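Side-chain contacts in fructose-bisphosphate aldolase (Plasmodium falciparum, PDB 4TR9), which is a class I aldolase, an enzyme of the TIM-barrel clan built on a parallel strand barrel, and assembles from four identical chains: residues A[12-16]-A[17-21]; A[82-85]-A[86-90]; A[95-98]-A[99-103]; A[266-269]-A[270-274]. One frame throughout, in Å; residues are numbered along the deposited sequence. Where two conformers were deposited one is given.

In the fold
All four contacts join neighbouring residues where the chain bends. Contact 1, at the start of helix 16-29, lies on the surface with a second subunit beside it and has two ordinary backbone bonds. Contacts 2 and 3 are partly buried and pack on each other through T88 and L89 against M99 and V100, joining helices 86-89 and 99-105; contact 2 adds a water bridge, contact 3 an amide against a proline ring and weak bonds. The touching residues of contact 4, on the opposite side of the chain's centre from both, are all buried, with the third subunit against them. Contacts 1 to 3 each pair apolar residues five places apart; contact 4, a proline-rich beta turn, spans four.

Contact 1 of 4, residues A[12-16]-A[17-21]; sequences KKLPA and DVAEE
L14 meets the first turn of helix 16-29 in two places. Its CB rests 4.1 Å from A19 CB, and its branch CD2 reaches V18 CG1 at 4.0 Å, the two side chains crossing at about a right angle. A19 suits this spot because its lone methyl meets L14 CB without a longer side chain in the way. The same leucine, partly exposed, packs also on C123 of the second subunit. P15, the N-cap residue, lies alongside V18 with both side chains pointing the same way, and its CG is 3.6 Å from V18 CG2. Its carbonyl takes up the first turn: A19 N bonds to P15 O at 3.0 Å (179°). The proline's CB also has D17 OD1 at 3.4 Å, because D17 CG sits between the backbone N and the carbonyl carbon (chi1 44°), turning the carboxylate back toward the helix start. An acid here probably interacts well with the helix dipole. A16 continues the ladder, its O accepting from E20 N at 2.9 Å (138°). Contact between the residue before the N-cap and the fourth residue after it, L14 with A19, is the pattern of a hydrophobic staple.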
ATOM      1  N   LYS A  12      15.534  -1.398  10.789  1.00 51.27           N
ATOM      2  CA  LYS A  12      16.719  -1.103  11.584  0.55 53.15           C
ATOM      3  C   LYS A  12      17.942  -0.851  10.701  1.00 53.52           C
ATOM      4  O   LYS A  12      18.030  -1.360   9.584  1.00 49.40           O
ATOM      5  CB  LYS A  12      16.991  -2.249  12.559  0.55 49.96           C
ATOM      6  CG  LYS A  12      17.782  -1.854  13.794  0.55 49.81           C
ATOM      7  CD  LYS A  12      17.181  -2.473  15.046  0.55 47.70           C
ATOM      8  CE  LYS A  12      17.035  -3.979  14.906  0.55 44.95           C
ATOM      9  NZ  LYS A  12      18.349  -4.648  14.708  0.55 49.68           N
ATOM     10  N   LYS A  13      18.881  -0.063  11.214  1.00 55.82           N
ATOM     11  CA  LYS A  13      20.087   0.284  10.470  1.00 49.52           C
ATOM     12  C   LYS A  13      21.038  -0.899  10.314  1.00 47.45           C
ATOM     13  O   LYS A  13      20.997  -1.856  11.087  1.00 44.72           O
ATOM     14  CB  LYS A  13      20.816   1.443  11.154  1.00 55.72           C
ATOM     15  CG  LYS A  13      20.122   2.787  11.005  1.00 76.05           C
ATOM     16  CD  LYS A  13      20.152   3.260   9.561  1.00 76.64           C
ATOM     17  CE  LYS A  13      19.381   4.558   9.383  1.00 67.43           C
ATOM     18  NZ  LYS A  13      17.925   4.375   9.633  1.00 71.10           N
ATOM     19  N   LEU A  14      21.891  -0.815   9.299  1.00 52.88           N
ATOM     20  CA  LEU A  14      22.922  -1.814   9.063  1.00 46.71           C
ATOM     21  C   LEU A  14      24.150  -1.496   9.908  1.00 45.50           C
ATOM     22  O   LEU A  14      24.410  -0.329  10.205  1.00 55.47           O
ATOM     23  CB  LEU A  14      23.291  -1.857   7.578  1.00 41.11           C
ATOM     24  CG  LEU A  14      23.224  -3.209   6.866  1.00 38.73           C
ATOM     25  CD1 LEU A  14      21.842  -3.822   7.011  1.00 42.64           C
ATOM     26  CD2 LEU A  14      23.594  -3.055   5.398  1.00 29.28           C
ATOM     27  N   PRO A  15      24.904  -2.532  10.311  1.00 46.92           N
ATOM     28  CA  PRO A  15      26.163  -2.313  11.034  1.00 52.21           C
ATOM     29  C   PRO A  15      27.125  -1.441  10.229  1.00 53.13           C
ATOM     30  O   PRO A  15      27.218  -1.598   9.012  1.00 50.22           O
ATOM     31  CB  PRO A  15      26.719  -3.731  11.223  1.00 48.61           C
ATOM     32  CG  PRO A  15      25.947  -4.594  10.269  1.00 44.98           C
ATOM     33  CD  PRO A  15      24.603  -3.964  10.153  1.00 46.05           C
ATOM     34  N   ALA A  16      27.820  -0.535  10.913  1.00 51.27           N
ATOM     35  CA  ALA A  16      28.653   0.475  10.265  1.00 53.72           C
ATOM     36  C   ALA A  16      29.686  -0.125   9.316  1.00 54.26           C
ATOM     37  O   ALA A  16      29.861   0.355   8.199  1.00 54.43           O
ATOM     38  CB  ALA A  16      29.345   1.332  11.315  1.00 54.54           C
ATOM     39  N   ASP A  17      30.362  -1.177   9.764  1.00 57.61           N
ATOM     40  CA  ASP A  17      31.385  -1.835   8.957  1.00 59.11           C
ATOM     41  C   ASP A  17      30.813  -2.431   7.674  1.00 52.54           C
ATOM     42  O   ASP A  17      31.398  -2.288   6.600  1.00 54.47           O
ATOM     43  CB  ASP A  17      32.080  -2.927   9.771  1.00 61.21           C
ATOM     44  CG  ASP A  17      31.103  -3.770  10.567  1.00 69.22           C
ATOM     45  OD1 ASP A  17      30.094  -3.214  11.054  1.00 71.79           O
ATOM     46  OD2 ASP A  17      31.341  -4.988  10.706  1.00 84.02           O
ATOM     47  N   VAL A  18      29.672  -3.102   7.794  1.00 56.93           N
ATOM     48  CA  VAL A  18      29.030  -3.728   6.645  1.00 54.06           C
ATOM     49  C   VAL A  18      28.559  -2.684   5.640  1.00 47.12           C
ATOM     50  O   VAL A  18      28.858  -2.778   4.450  1.00 42.58           O
ATOM     51  CB  VAL A  18      27.834  -4.600   7.072  1.00 50.37           C
ATOM     52  CG1 VAL A  18      27.008  -5.004   5.863  1.00 42.36           C
ATOM     53  CG2 VAL A  18      28.318  -5.829   7.825  1.00 43.71           C
ATOM     54  N   ALA A  19      27.833  -1.683   6.128  1.00 43.33           N
ATOM     55  CA  ALA A  19      27.318  -0.616   5.276  1.00 44.98           C
ATOM     56  C   ALA A  19      28.445   0.160   4.600  1.00 46.90           C
ATOM     57  O   ALA A  19      28.282   0.670   3.492  1.00 44.57           O
ATOM     58  CB  ALA A  19      26.442   0.326   6.084  1.00 41.31           C
ATOM     59  N   GLU A  20      29.588   0.242   5.273  1.00 43.05           N
ATOM     60  CA  GLU A  20      30.735   0.971   4.745  1.00 45.17           C
ATOM     61  C   GLU A  20      31.363   0.231   3.568  1.00 38.50           C
ATOM     62  O   GLU A  20      31.703   0.839   2.554  1.00 37.98           O
ATOM     63  CB  GLU A  20      31.774   1.196   5.846  1.00 53.54           C
ATOM     64  CG  GLU A  20      32.872   2.177   5.483  1.00 64.29           C
ATOM     65  CD  GLU A  20      33.727   2.556   6.676  1.00 73.93           C
ATOM     66  OE1 GLU A  20      33.426   2.095   7.797  1.00 68.19           O
ATOM     67  OE2 GLU A  20      34.700   3.318   6.492  1.00 80.43           O
ATOM     68  N   GLU A  21      31.507  -1.083   3.708  1.00 47.35           N
ATOM     69  CA  GLU A  21      32.091  -1.908   2.658  1.00 47.43           C
ATOM     70  C   GLU A  21      31.196  -1.955   1.424  1.00 45.62           C
ATOM     71  O   GLU A  21      31.678  -1.908   0.291  1.00 43.45           O
ATOM     72  CB  GLU A  21      32.348  -3.328   3.173  1.00 43.20           C
ATOM     73  CG  GLU A  21      33.004  -4.250   2.154  1.00 49.38           C
ATOM     74  CD  GLU A  21      33.154  -5.672   2.661  1.00 62.19           C
ATOM     75  OE1 GLU A  21      32.623  -5.978   3.749  1.00 54.10           O
ATOM     76  OE2 GLU A  21      33.802  -6.487   1.970  1.00 60.41           O
TER

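Contact 2 of 4, residues A[82-85]-A[86-90]; sequences AILF and EETLF
L84 and L89 bring their tips together at about a right angle, CD1 of L84 lying 4.0 Å from CD1 of L89, and the same L84 methyl also touches L89 CA. The branched leucines suit a bend of this kind, because a methyl can reach across it while the rest of each chain stays in the interior. F85 is turned differently. With its CG beside the carbonyl carbon (chi1 -169°), the ring swings forward along the chain, obliquely past the amides of E86 and E87, and meets E87 CB at its edge, in plane, where CD2 is 4.0 Å away. This side chain lies about 7 Å from the bound N'-[(E)-(2,4-dichlorophenyl)methylidene]-3,4-dihydroxybenzohydrazide. The F85 carbonyl starts the turn: L89 N donates to F85 O at 3.2 Å, with an N-H...O angle of 151°. T88 directs its hydroxyl toward F85, just after the strand, and a water links the two residues, accepting from F85 N at 2.6 Å and lying 2.8 Å from T88 OG1. A threonine therefore gives a buried position both a polar end for the water and a methyl for packing. E87, extended beyond CG, reaches helix 59-70 in a salt bridge with R62. Strand 79-84 continues the sheet beside 109-113, where L84 pairs with G111 and K113, while helices 59-70, 99-105 and 136-146 pack against the buried side of helix 86-89 through F70, M99, V100 and Y143.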
ATOM      1  N   ALA A  82      32.644  -8.519 -12.960  1.00 34.21           N
ATOM      2  CA  ALA A  82      32.100  -9.551 -13.834  1.00 37.76           C
ATOM      3  C   ALA A  82      31.185 -10.488 -13.056  1.00 38.38           C
ATOM      4  O   ALA A  82      31.584 -11.062 -12.042  1.00 37.88           O
ATOM      5  CB  ALA A  82      33.224 -10.331 -14.499  1.00 40.50           C
ATOM      6  N   ILE A  83      29.955 -10.637 -13.535  1.00 38.60           N
ATOM      7  CA  ILE A  83      28.977 -11.497 -12.880  1.00 40.71           C
ATOM      8  C   ILE A  83      29.147 -12.939 -13.337  1.00 40.38           C
ATOM      9  O   ILE A  83      29.161 -13.218 -14.535  1.00 42.36           O
ATOM     10  CB  ILE A  83      27.538 -11.036 -13.167  1.00 41.23           C
ATOM     11  CG1 ILE A  83      27.427  -9.515 -13.031  1.00 37.55           C
ATOM     12  CG2 ILE A  83      26.560 -11.740 -12.238  1.00 42.51           C
ATOM     13  CD1 ILE A  83      26.058  -8.970 -13.372  1.00 42.51           C
ATOM     14  N   LEU A  84      29.275 -13.853 -12.381  1.00 38.48           N
ATOM     15  CA  LEU A  84      29.510 -15.256 -12.699  1.00 39.38           C
ATOM     16  C   LEU A  84      28.302 -16.126 -12.383  1.00 47.19           C
ATOM     17  O   LEU A  84      27.448 -15.757 -11.576  1.00 46.45           O
ATOM     18  CB  LEU A  84      30.724 -15.788 -11.933  1.00 44.09           C
ATOM     19  CG  LEU A  84      31.973 -14.910 -11.829  1.00 42.19           C
ATOM     20  CD1 LEU A  84      33.089 -15.658 -11.114  1.00 42.53           C
ATOM     21  CD2 LEU A  84      32.426 -14.450 -13.198  1.00 41.70           C
ATOM     22  N   PHE A  85      28.236 -17.284 -13.031  1.00 44.10           N
ATOM     23  CA  PHE A  85      27.282 -18.318 -12.659  1.00 47.66           C
ATOM     24  C   PHE A  85      27.898 -19.125 -11.523  1.00 48.99           C
ATOM     25  O   PHE A  85      29.110 -19.059 -11.306  1.00 44.45           O
ATOM     26  CB  PHE A  85      26.943 -19.210 -13.857  1.00 53.67           C
ATOM     27  CG  PHE A  85      25.783 -20.137 -13.620  1.00 62.62           C
ATOM     28  CD1 PHE A  85      24.483 -19.659 -13.637  1.00 64.87           C
ATOM     29  CD2 PHE A  85      25.992 -21.487 -13.390  1.00 66.22           C
ATOM     30  CE1 PHE A  85      23.412 -20.508 -13.422  1.00 66.18           C
ATOM     31  CE2 PHE A  85      24.925 -22.342 -13.175  1.00 71.89           C
ATOM     32  CZ  PHE A  85      23.635 -21.852 -13.191  1.00 71.80           C
ATOM     33  N   GLU A  86      27.072 -19.873 -10.797  1.00 52.46           N
ATOM     34  CA  GLU A  86      27.540 -20.645  -9.647  1.00 55.95           C
ATOM     35  C   GLU A  86      28.687 -21.588 -10.007  1.00 55.02           C
ATOM     36  O   GLU A  86      29.662 -21.704  -9.265  1.00 51.11           O
ATOM     37  CB  GLU A  86      26.386 -21.446  -9.036  1.00 59.96           C
ATOM     38  CG  GLU A  86      26.793 -22.293  -7.840  1.00 66.98           C
ATOM     39  CD  GLU A  86      25.646 -23.111  -7.283  1.00 78.01           C
ATOM     40  OE1 GLU A  86      24.492 -22.883  -7.702  1.00 84.88           O
ATOM     41  OE2 GLU A  86      25.898 -23.986  -6.427  1.00 81.71           O
ATOM     42  N   GLU A  87      28.563 -22.252 -11.152  1.00 51.17           N
ATOM     43  CA  GLU A  87      29.586 -23.179 -11.627  1.00 51.37           C
ATOM     44  C   GLU A  87      30.930 -22.492 -11.850  1.00 47.94           C
ATOM     45  O   GLU A  87      31.969 -22.982 -11.410  1.00 50.75           O
ATOM     46  CB  GLU A  87      29.127 -23.849 -12.923  1.00 59.09           C
ATOM     47  CG  GLU A  87      30.238 -24.545 -13.692  1.00 65.45           C
ATOM     48  CD  GLU A  87      29.809 -24.952 -15.089  1.00 72.89           C
ATOM     49  OE1 GLU A  87      28.594 -25.143 -15.307  1.00 79.45           O
ATOM     50  OE2 GLU A  87      30.685 -25.071 -15.970  1.00 76.83           O
ATOM     51  N   THR A  88      30.895 -21.353 -12.534  1.00 56.33           N
ATOM     52  CA  THR A  88      32.108 -20.626 -12.899  1.00 51.14           C
ATOM     53  C   THR A  88      32.874 -20.133 -11.673  1.00 49.66           C
ATOM     54  O   THR A  88      34.104 -20.098 -11.673  1.00 48.88           O
ATOM     55  CB  THR A  88      31.779 -19.423 -13.808  1.00 47.36           C
ATOM     56  OG1 THR A  88      30.984 -19.862 -14.916  1.00 52.16           O
ATOM     57  CG2 THR A  88      33.053 -18.776 -14.330  1.00 47.70           C
ATOM     58  N   LEU A  89      32.137 -19.762 -10.630  1.00 45.99           N
ATOM     59  CA  LEU A  89      32.735 -19.238  -9.405  1.00 43.11           C
ATOM     60  C   LEU A  89      33.693 -20.238  -8.758  1.00 51.60           C
ATOM     61  O   LEU A  89      34.727 -19.852  -8.211  1.00 53.24           O
ATOM     62  CB  LEU A  89      31.640 -18.843  -8.412  1.00 42.22           C
ATOM     63  CG  LEU A  89      32.102 -18.244  -7.081  1.00 43.04           C
ATOM     64  CD1 LEU A  89      32.897 -16.971  -7.316  1.00 44.81           C
ATOM     65  CD2 LEU A  89      30.912 -17.975  -6.176  1.00 43.16           C
ATOM     66  N   PHE A  90      33.349 -21.520  -8.827  1.00 44.53           N
ATOM     67  CA  PHE A  90      34.179 -22.566  -8.239  1.00 52.07           C
ATOM     68  C   PHE A  90      34.876 -23.394  -9.313  1.00 58.99           C
ATOM     69  O   PHE A  90      35.056 -24.602  -9.156  1.00 63.32           O
ATOM     70  CB  PHE A  90      33.337 -23.486  -7.349  1.00 53.53           C
ATOM     71  CG  PHE A  90      32.560 -22.762  -6.288  1.00 51.00           C
ATOM     72  CD1 PHE A  90      33.115 -22.529  -5.041  1.00 50.60           C
ATOM     73  CD2 PHE A  90      31.270 -22.322  -6.536  1.00 51.31           C
ATOM     74  CE1 PHE A  90      32.400 -21.867  -4.061  1.00 47.96           C
ATOM     75  CE2 PHE A  90      30.550 -21.658  -5.561  1.00 49.32           C
ATOM     76  CZ  PHE A  90      31.116 -21.430  -4.322  1.00 47.47           C
TER
HETATM   77  O   HOH W   1      29.509 -17.465 -15.238  1.00 50.12           O

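Contact 3 of 4, residues A[95-98]-A[99-103]; sequences AGVP and MVNLL
V97 and L102 supply the apolar part, V97 CG1 lying 3.8 Å from L102 CD2. The same valine methyl is also 3.8 Å from N101 CB, for CG1 stands beside the V97 carbonyl carbon (chi1 179°) and so faces the coming helix. Beta-branched valine suits the extended backbone here, while the longer leucine can reach back to it from the helix. The five-residue spacing of V97 and L102 resembles that of a hydrophobic staple, at the beginning of helix 99-105, which lies in the beta-alpha-beta crossover from barrel strand 79-84 to 109-113 of the TIM-barrel fold. A second kind of packing sets an amide against a ring: N101 ND2 comes within 3.3 Å of P98 CD and 3.5 Å of P98 CG, the two side chains crossing obliquely. Proline suits a helix start, where a backbone N-H is not needed for the helical ladder, and its ring restricts phi. Among polar contacts, P98 O is shared by two weak hydrogen bonds, one from N101 N at 3.2 Å and one from L102 N at 3.5 Å. N93 OD1 makes weak hydrogen bonds to the amides of G96 and V97. M99 packs on A63 and D67 of helix 59-70 and on N93.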
ATOM      1  N   ALA A  95      45.328 -24.255 -16.971  1.00 66.88           N
ATOM      2  CA  ALA A  95      46.564 -24.069 -16.217  1.00 70.13           C
ATOM      3  C   ALA A  95      46.407 -24.452 -14.749  1.00 67.95           C
ATOM      4  O   ALA A  95      47.392 -24.701 -14.059  1.00 78.29           O
ATOM      5  CB  ALA A  95      47.041 -22.629 -16.337  1.00 66.18           C
ATOM      6  N   GLY A  96      45.168 -24.498 -14.275  1.00 66.58           N
ATOM      7  CA  GLY A  96      44.902 -24.839 -12.891  1.00 71.00           C
ATOM      8  C   GLY A  96      44.497 -23.624 -12.080  1.00 59.32           C
ATOM      9  O   GLY A  96      44.199 -23.731 -10.890  1.00 59.60           O
ATOM     10  N   VAL A  97      44.487 -22.464 -12.729  1.00 68.93           N
ATOM     11  CA  VAL A  97      44.121 -21.217 -12.071  1.00 62.98           C
ATOM     12  C   VAL A  97      42.606 -21.048 -11.994  1.00 54.34           C
ATOM     13  O   VAL A  97      41.917 -21.142 -13.010  1.00 54.04           O
ATOM     14  CB  VAL A  97      44.719 -19.997 -12.799  1.00 57.74           C
ATOM     15  CG1 VAL A  97      44.296 -18.707 -12.112  1.00 48.33           C
ATOM     16  CG2 VAL A  97      46.232 -20.100 -12.860  1.00 65.88           C
ATOM     17  N   PRO A  98      42.084 -20.809 -10.781  1.00 58.42           N
ATOM     18  CA  PRO A  98      40.661 -20.507 -10.592  1.00 52.13           C
ATOM     19  C   PRO A  98      40.230 -19.283 -11.394  1.00 43.34           C
ATOM     20  O   PRO A  98      41.027 -18.364 -11.585  1.00 44.84           O
ATOM     21  CB  PRO A  98      40.556 -20.242  -9.088  1.00 47.89           C
ATOM     22  CG  PRO A  98      41.691 -21.003  -8.495  1.00 54.49           C
ATOM     23  CD  PRO A  98      42.802 -20.911  -9.499  1.00 60.42           C
ATOM     24  N   MET A  99      38.986 -19.279 -11.860  1.00 58.65           N
ATOM     25  CA  MET A  99      38.464 -18.163 -12.638  1.00 51.84           C
ATOM     26  C   MET A  99      38.432 -16.883 -11.810  1.00 41.22           C
ATOM     27  O   MET A  99      38.554 -15.782 -12.346  1.00 36.13           O
ATOM     28  CB  MET A  99      37.064 -18.484 -13.164  1.00 48.81           C
ATOM     29  CG  MET A  99      37.008 -19.714 -14.052  1.00 55.71           C
ATOM     30  SD  MET A  99      38.055 -19.554 -15.509  1.00 75.46           S
ATOM     31  CE  MET A  99      37.890 -21.191 -16.216  1.00 81.55           C
ATOM     32  N   VAL A 100      38.272 -17.040 -10.501  1.00 46.00           N
ATOM     33  CA  VAL A 100      38.249 -15.908  -9.582  1.00 42.81           C
ATOM     34  C   VAL A 100      39.588 -15.173  -9.577  1.00 54.18           C
ATOM     35  O   VAL A 100      39.631 -13.941  -9.583  1.00 49.17           O
ATOM     36  CB  VAL A 100      37.906 -16.360  -8.148  1.00 47.28           C
ATOM     37  CG1 VAL A 100      37.957 -15.183  -7.188  1.00 49.62           C
ATOM     38  CG2 VAL A 100      36.535 -17.015  -8.116  1.00 45.49           C
ATOM     39  N   ASN A 101      40.679 -15.935  -9.577  1.00 43.95           N
ATOM     40  CA  ASN A 101      42.016 -15.352  -9.553  1.00 43.66           C
ATOM     41  C   ASN A 101      42.338 -14.572 -10.825  1.00 42.50           C
ATOM     42  O   ASN A 101      43.120 -13.622 -10.793  1.00 43.05           O
ATOM     43  CB  ASN A 101      43.067 -16.441  -9.329  1.00 53.90           C
ATOM     44  CG  ASN A 101      43.020 -17.014  -7.927  1.00 60.19           C
ATOM     45  OD1 ASN A 101      42.494 -16.390  -7.007  1.00 59.97           O
ATOM     46  ND2 ASN A 101      43.580 -18.205  -7.755  1.00 69.82           N
ATOM     47  N   LEU A 102      41.736 -14.974 -11.939  1.00 46.97           N
ATOM     48  CA  LEU A 102      41.912 -14.259 -13.199  1.00 42.74           C
ATOM     49  C   LEU A 102      41.320 -12.857 -13.103  1.00 39.61           C
ATOM     50  O   LEU A 102      41.832 -11.912 -13.703  1.00 43.15           O
ATOM     51  CB  LEU A 102      41.263 -15.025 -14.354  1.00 48.23           C
ATOM     52  CG  LEU A 102      41.817 -16.417 -14.661  1.00 56.55           C
ATOM     53  CD1 LEU A 102      41.080 -17.038 -15.838  1.00 54.56           C
ATOM     54  CD2 LEU A 102      43.313 -16.357 -14.932  1.00 60.73           C
ATOM     55  N   LEU A 103      40.237 -12.731 -12.342  1.00 54.48           N
ATOM     56  CA  LEU A 103      39.584 -11.444 -12.145  1.00 44.92           C
ATOM     57  C   LEU A 103      40.354 -10.585 -11.149  1.00 46.43           C
ATOM     58  O   LEU A 103      40.429  -9.365 -11.296  1.00 44.94           O
ATOM     59  CB  LEU A 103      38.145 -11.643 -11.665  1.00 42.70           C
ATOM     60  CG  LEU A 103      37.217 -12.409 -12.610  1.00 39.98           C
ATOM     61  CD1 LEU A 103      35.843 -12.583 -11.985  1.00 32.37           C
ATOM     62  CD2 LEU A 103      37.114 -11.700 -13.951  1.00 33.39           C
TER

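Contact 4 of 4, residues A[266-269]-A[270-274]; sequences RTVP and PALPG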
ATOM      1  N   ARG A 266      13.088  10.923 -12.416  1.00 32.73           N
ATOM      2  CA  ARG A 266      11.788  10.997 -11.758  1.00 37.86           C
ATOM      3  C   ARG A 266      11.604   9.925 -10.686  1.00 37.09           C
ATOM      4  O   ARG A 266      10.694  10.020  -9.863  1.00 37.13           O
ATOM      5  CB  ARG A 266      10.660  10.878 -12.787  1.00 41.55           C
ATOM      6  CG  ARG A 266      10.441  12.113 -13.645  1.00 42.01           C
ATOM      7  CD  ARG A 266       9.329  11.869 -14.657  1.00 46.01           C
ATOM      8  NE  ARG A 266       9.038  13.050 -15.465  1.00 50.16           N
ATOM      9  CZ  ARG A 266       8.150  13.074 -16.454  1.00 55.87           C
ATOM     10  NH1 ARG A 266       7.948  14.191 -17.138  1.00 57.39           N
ATOM     11  NH2 ARG A 266       7.467  11.980 -16.761  1.00 54.54           N
ATOM     12  N   THR A 267      12.461   8.909 -10.690  1.00 37.84           N
ATOM     13  CA  THR A 267      12.234   7.745  -9.838  1.00 40.67           C
ATOM     14  C   THR A 267      13.416   7.351  -8.950  1.00 38.40           C
ATOM     15  O   THR A 267      13.218   6.848  -7.844  1.00 36.95           O
ATOM     16  CB  THR A 267      11.849   6.516 -10.689  1.00 40.02           C
ATOM     17  OG1 THR A 267      12.860   6.281 -11.676  1.00 43.30           O
ATOM     18  CG2 THR A 267      10.515   6.740 -11.385  1.00 41.89           C
ATOM     19  N   VAL A 268      14.638   7.574  -9.428  1.00 35.69           N
ATOM     20  CA  VAL A 268      15.824   7.063  -8.740  1.00 38.24           C
ATOM     21  C   VAL A 268      16.523   8.102  -7.863  1.00 36.07           C
ATOM     22  O   VAL A 268      17.096   9.063  -8.373  1.00 36.34           O
ATOM     23  CB  VAL A 268      16.857   6.513  -9.746  1.00 34.83           C
ATOM     24  CG1 VAL A 268      18.068   5.966  -9.010  1.00 31.51           C
ATOM     25  CG2 VAL A 268      16.230   5.439 -10.622  1.00 33.44           C
ATOM     26  N   PRO A 269      16.487   7.898  -6.535  1.00 38.62           N
ATOM     27  CA  PRO A 269      17.173   8.777  -5.581  1.00 33.36           C
ATOM     28  C   PRO A 269      18.688   8.774  -5.780  1.00 37.79           C
ATOM     29  O   PRO A 269      19.261   7.721  -6.058  1.00 37.19           O
ATOM     30  CB  PRO A 269      16.803   8.178  -4.218  1.00 38.44           C
ATOM     31  CG  PRO A 269      15.564   7.386  -4.469  1.00 37.18           C
ATOM     32  CD  PRO A 269      15.723   6.840  -5.853  1.00 33.59           C
ATOM     33  N   PRO A 270      19.328   9.947  -5.635  1.00 36.96           N
ATOM     34  CA  PRO A 270      20.768  10.150  -5.840  1.00 36.82           C
ATOM     35  C   PRO A 270      21.657   9.310  -4.921  1.00 39.09           C
ATOM     36  O   PRO A 270      22.852   9.186  -5.195  1.00 40.06           O
ATOM     37  CB  PRO A 270      20.954  11.640  -5.539  1.00 36.71           C
ATOM     38  CG  PRO A 270      19.624  12.245  -5.795  1.00 38.82           C
ATOM     39  CD  PRO A 270      18.637  11.213  -5.346  1.00 37.30           C
ATOM     40  N   ALA A 271      21.090   8.754  -3.854  1.00 38.77           N
ATOM     41  CA  ALA A 271      21.851   7.910  -2.936  1.00 36.07           C
ATOM     42  C   ALA A 271      22.386   6.677  -3.651  1.00 33.88           C
ATOM     43  O   ALA A 271      23.431   6.137  -3.287  1.00 36.82           O
ATOM     44  CB  ALA A 271      20.996   7.503  -1.751  1.00 38.96           C
ATOM     45  N   LEU A 272      21.656   6.229  -4.666  1.00 34.87           N
ATOM     46  CA  LEU A 272      22.110   5.132  -5.505  1.00 37.37           C
ATOM     47  C   LEU A 272      23.333   5.586  -6.290  1.00 34.75           C
ATOM     48  O   LEU A 272      23.251   6.524  -7.080  1.00 38.55           O
ATOM     49  CB  LEU A 272      20.998   4.673  -6.449  1.00 33.43           C
ATOM     50  CG  LEU A 272      21.148   3.277  -7.054  1.00 34.36           C
ATOM     51  CD1 LEU A 272      20.943   2.210  -5.990  1.00 34.89           C
ATOM     52  CD2 LEU A 272      20.177   3.083  -8.204  1.00 37.81           C
ATOM     53  N   PRO A 273      24.478   4.923  -6.069  1.00 40.91           N
ATOM     54  CA  PRO A 273      25.756   5.341  -6.655  1.00 40.21           C
ATOM     55  C   PRO A 273      25.776   5.256  -8.179  1.00 39.34           C
ATOM     56  O   PRO A 273      26.509   6.009  -8.819  1.00 45.75           O
ATOM     57  CB  PRO A 273      26.760   4.358  -6.042  1.00 40.99           C
ATOM     58  CG  PRO A 273      25.950   3.164  -5.692  1.00 38.35           C
ATOM     59  CD  PRO A 273      24.614   3.693  -5.270  1.00 42.27           C
ATOM     60  N   GLY A 274      24.983   4.356  -8.750  1.00 31.40           N
ATOM     61  CA  GLY A 274      24.954   4.205 -10.192  1.00 32.80           C
ATOM     62  C   GLY A 274      23.856   3.305 -10.726  1.00 35.75           C
ATOM     63  O   GLY A 274      23.143   2.645  -9.969  1.00 34.70           O
TER
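L272 packs back over the turn that carries it, against P269 and V268. Its CB lies 3.5 Å from P269 O and 4.1 Å from V268 CG1. From there CG stands beside the carbonyl carbon of L272 (chi1 -161°), and the chain runs back toward the valine. At the tip, CD2 closes on V268 CG1 at 3.7 Å, the two side chains meeting at a slant. Leucine is long enough to span the turn, and V268, branched at CB, turns its CG1 methyl to the leucine. Around this pair lie L236 of strand 235-236, A234 and, against V268, F221 of helix 206-226, so the leucine belongs to a buried apolar cluster. The backbone beneath it is held by L272 N donating to P269 O at 3.1 Å, with an N-H...O angle of 156°. P270 suits the second place of the turn because its ring restricts phi to about the -60° found here. Nearby, R266 pairs with E232 of the third subunit, and P270 packs on V268 of that subunit. The arrangement from P269 to L272 is a type I beta turn, placed in the helix-to-strand connection leading from 253-267 to barrel strand 274-277.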